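Local coordinates for uncharacterized protein (Bacteroides thetaiotaomicron VPI-5482, PDB 2RLD) that is of unknown function but binds calcium and belongs to the four-helix-bundle family of 23S rRNA-intervening sequence proteins, at residues Q41-G46 with E78-L83. Numbering follows the deposited sequence. Where two conformers were deposited one is given.
Sequences QILRSG and ETEYWL. With EDO (1,2-ethanediol), chain L.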
loop_
_atom_site.group_PDB
_atom_site.type_symbol
_atom_site.label_atom_id
_atom_site.label_comp_id
_atom_site.label_asym_id
_atom_site.label_seq_id
_atom_site.Cartn_x
_atom_site.Cartn_y
_atom_site.Cartn_z
ATOM N N GLN C 41 0.989 4.461 -9.640
ATOM C CA GLN C 41 -0.464 4.301 -9.603
ATOM C C GLN C 41 -0.967 3.768 -10.935
ATOM O O GLN C 41 -1.738 2.814 -10.983
ATOM C CB GLN C 41 -1.164 5.597 -9.282
ATOM C CG GLN C 41 -0.883 6.148 -7.909
ATOM C CD GLN C 41 -1.796 5.604 -6.867
ATOM O OE1 GLN C 41 -2.155 4.425 -6.901
ATOM N NE2 GLN C 41 -2.186 6.455 -5.916
ATOM N N ILE C 42 -0.481 4.338 -12.037
ATOM C CA ILE C 42 -0.985 3.952 -13.351
ATOM C C ILE C 42 -0.396 2.635 -13.832
ATOM O O ILE C 42 -1.043 1.916 -14.603
ATOM C CB ILE C 42 -0.786 5.086 -14.405
ATOM C CG1 ILE C 42 -1.742 4.864 -15.580
ATOM C CG2 ILE C 42 0.665 5.218 -14.849
ATOM C CD1 ILE C 42 -1.630 5.892 -16.694
ATOM N N LEU C 43 0.813 2.293 -13.387
ATOM C CA LEU C 43 1.338 0.958 -13.650
ATOM C C LEU C 43 0.393 -0.091 -13.092
ATOM O O LEU C 43 0.046 -1.061 -13.764
ATOM C CB LEU C 43 2.713 0.795 -13.010
ATOM C CG LEU C 43 3.319 -0.603 -13.142
ATOM C CD1 LEU C 43 3.545 -1.004 -14.602
ATOM C CD2 LEU C 43 4.623 -0.634 -12.327
ATOM N N ARG C 44 -0.061 0.137 -11.866
ATOM C CA ARG C 44 -0.984 -0.782 -11.217
ATOM C C ARG C 44 -2.352 -0.837 -11.905
ATOM O O ARG C 44 -2.841 -1.926 -12.260
ATOM C CB ARG C 44 -1.156 -0.420 -9.741
ATOM C CG ARG C 44 -2.052 -1.390 -8.964
ATOM N N SER C 45 -2.978 0.311 -12.117
ATOM C CA SER C 45 -4.312 0.307 -12.680
ATOM C C SER C 45 -4.284 -0.191 -14.120
ATOM O O SER C 45 -5.099 -1.026 -14.489
ATOM C CB SER C 45 -5.004 1.680 -12.543
ATOM O OG SER C 45 -4.429 2.703 -13.342
ATOM N N GLY C 46 -3.289 0.230 -14.890
ATOM C CA GLY C 46 -3.244 -0.069 -16.324
ATOM C C GLY C 46 -2.989 -1.545 -16.600
ATOM O O GLY C 46 -3.500 -2.098 -17.567
ATOM N N GLU C 78 -9.863 4.233 -13.872
ATOM C CA GLU C 78 -8.807 4.852 -13.047
ATOM C C GLU C 78 -7.590 5.216 -13.901
ATOM O O GLU C 78 -6.995 6.293 -13.743
ATOM C CB GLU C 78 -8.398 3.937 -11.898
ATOM C CG GLU C 78 -7.475 4.676 -10.941
ATOM C CD GLU C 78 -6.876 3.831 -9.852
ATOM O OE1 GLU C 78 -7.478 2.795 -9.486
ATOM O OE2 GLU C 78 -5.793 4.225 -9.361
ATOM N N THR C 79 -7.243 4.332 -14.816
ATOM C CA THR C 79 -6.098 4.550 -15.709
ATOM C C THR C 79 -6.338 5.831 -16.522
ATOM O O THR C 79 -5.432 6.629 -16.709
ATOM C CB THR C 79 -5.892 3.330 -16.652
ATOM O OG1 THR C 79 -5.628 2.147 -15.875
ATOM C CG2 THR C 79 -4.737 3.566 -17.629
ATOM N N GLU C 80 -7.560 5.999 -17.008
ATOM C CA GLU C 80 -7.945 7.201 -17.782
ATOM C C GLU C 80 -7.805 8.475 -16.939
ATOM O O GLU C 80 -7.395 9.518 -17.432
ATOM C CB GLU C 80 -9.339 6.981 -18.383
ATOM C CG GLU C 80 -9.231 5.985 -19.565
ATOM C CD GLU C 80 -10.395 5.019 -19.722
ATOM O OE1 GLU C 80 -11.468 5.262 -19.129
ATOM O OE2 GLU C 80 -10.209 3.999 -20.435
ATOM N N TYR C 81 -8.128 8.374 -15.659
ATOM C CA TYR C 81 -7.915 9.476 -14.716
ATOM C C TYR C 81 -6.442 9.832 -14.664
ATOM O O TYR C 81 -6.061 10.997 -14.827
ATOM C CB TYR C 81 -8.399 9.070 -13.311
ATOM C CG TYR C 81 -7.991 10.035 -12.182
ATOM C CD1 TYR C 81 -8.689 11.199 -11.936
ATOM C CD2 TYR C 81 -6.919 9.737 -11.369
ATOM C CE1 TYR C 81 -8.305 12.067 -10.894
ATOM C CE2 TYR C 81 -6.504 10.597 -10.343
ATOM C CZ TYR C 81 -7.196 11.761 -10.122
ATOM O OH TYR C 81 -6.805 12.566 -9.072
ATOM N N TRP C 82 -5.598 8.828 -14.442
ATOM C CA TRP C 82 -4.151 9.113 -14.335
ATOM C C TRP C 82 -3.617 9.682 -15.649
ATOM O O TRP C 82 -2.814 10.622 -15.632
ATOM C CB TRP C 82 -3.324 7.878 -13.888
ATOM C CG TRP C 82 -3.636 7.450 -12.475
ATOM C CD1 TRP C 82 -4.269 6.295 -12.071
ATOM C CD2 TRP C 82 -3.368 8.199 -11.288
ATOM N NE1 TRP C 82 -4.392 6.292 -10.689
ATOM C CE2 TRP C 82 -3.862 7.451 -10.193
ATOM C CE3 TRP C 82 -2.759 9.447 -11.044
ATOM C CZ2 TRP C 82 -3.764 7.899 -8.886
ATOM C CZ3 TRP C 82 -2.636 9.871 -9.739
ATOM C CH2 TRP C 82 -3.152 9.103 -8.673
ATOM N N LEU C 83 -4.101 9.177 -16.784
ATOM C CA LEU C 83 -3.628 9.704 -18.070
ATOM C C LEU C 83 -3.999 11.185 -18.215
ATOM O O LEU C 83 -3.231 12.011 -18.711
ATOM C CB LEU C 83 -4.213 8.897 -19.219
ATOM C CG LEU C 83 -3.638 7.495 -19.418
ATOM C CD1 LEU C 83 -4.464 6.725 -20.458
ATOM C CD2 LEU C 83 -2.119 7.534 -19.810
HETATM C C1 EDO L . -5.275 5.003 -6.007
HETATM O O1 EDO L . -5.134 5.618 -4.730
HETATM C C2 EDO L . -6.756 4.843 -6.290
HETATM O O2 EDO L . -7.151 3.493 -6.063
HETATM O O HOH W 1 -3.561 2.339 -8.927
#
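Trp-82 holds CG beside its backbone N (chi1 -67°), which brings the indole against Gln-41, whose chain bends at chi2 (-87°), laying CG near Trp-82 CZ2. Gln-41 CB sits over one ring face, 3.4 Å from Trp-82 CE2, in a CH-pi contact offset toward the rim. The Gln-41 amide is tilted from the indole plane. Its NE2 makes a weak hydrogen bond to an ethanediol, probably from the crystallisation liquor. At the ring edge, Trp-82 NE1 donates a nearly straight, in-plane bond of 2.8 Å to the anti lone pair of Glu-78 OE2. The segments lie on helices 38-57 and 62-88 of the four-helix bundle; they run roughly antiparallel (150°), and their axes come within 8.8 Å. Ser-45 OG donates to Thr-79 OG1 (2.9 Å) across this interface, and the Thr-79 hydroxyl also bonds to Glu-75 O, one turn earlier. On the side of helix 7-32, Ile-42 CD1 meets Leu-83 CD2 at 3.6 Å, and both residues touch Leu-25. With an alanine here instead of Trp-82, the flat surface against Gln-41 CB would be gone, and Glu-78 OE2 would probably be left without its indole donor. Ala-51 of a second subunit packs on both Glu-78 and Trp-82.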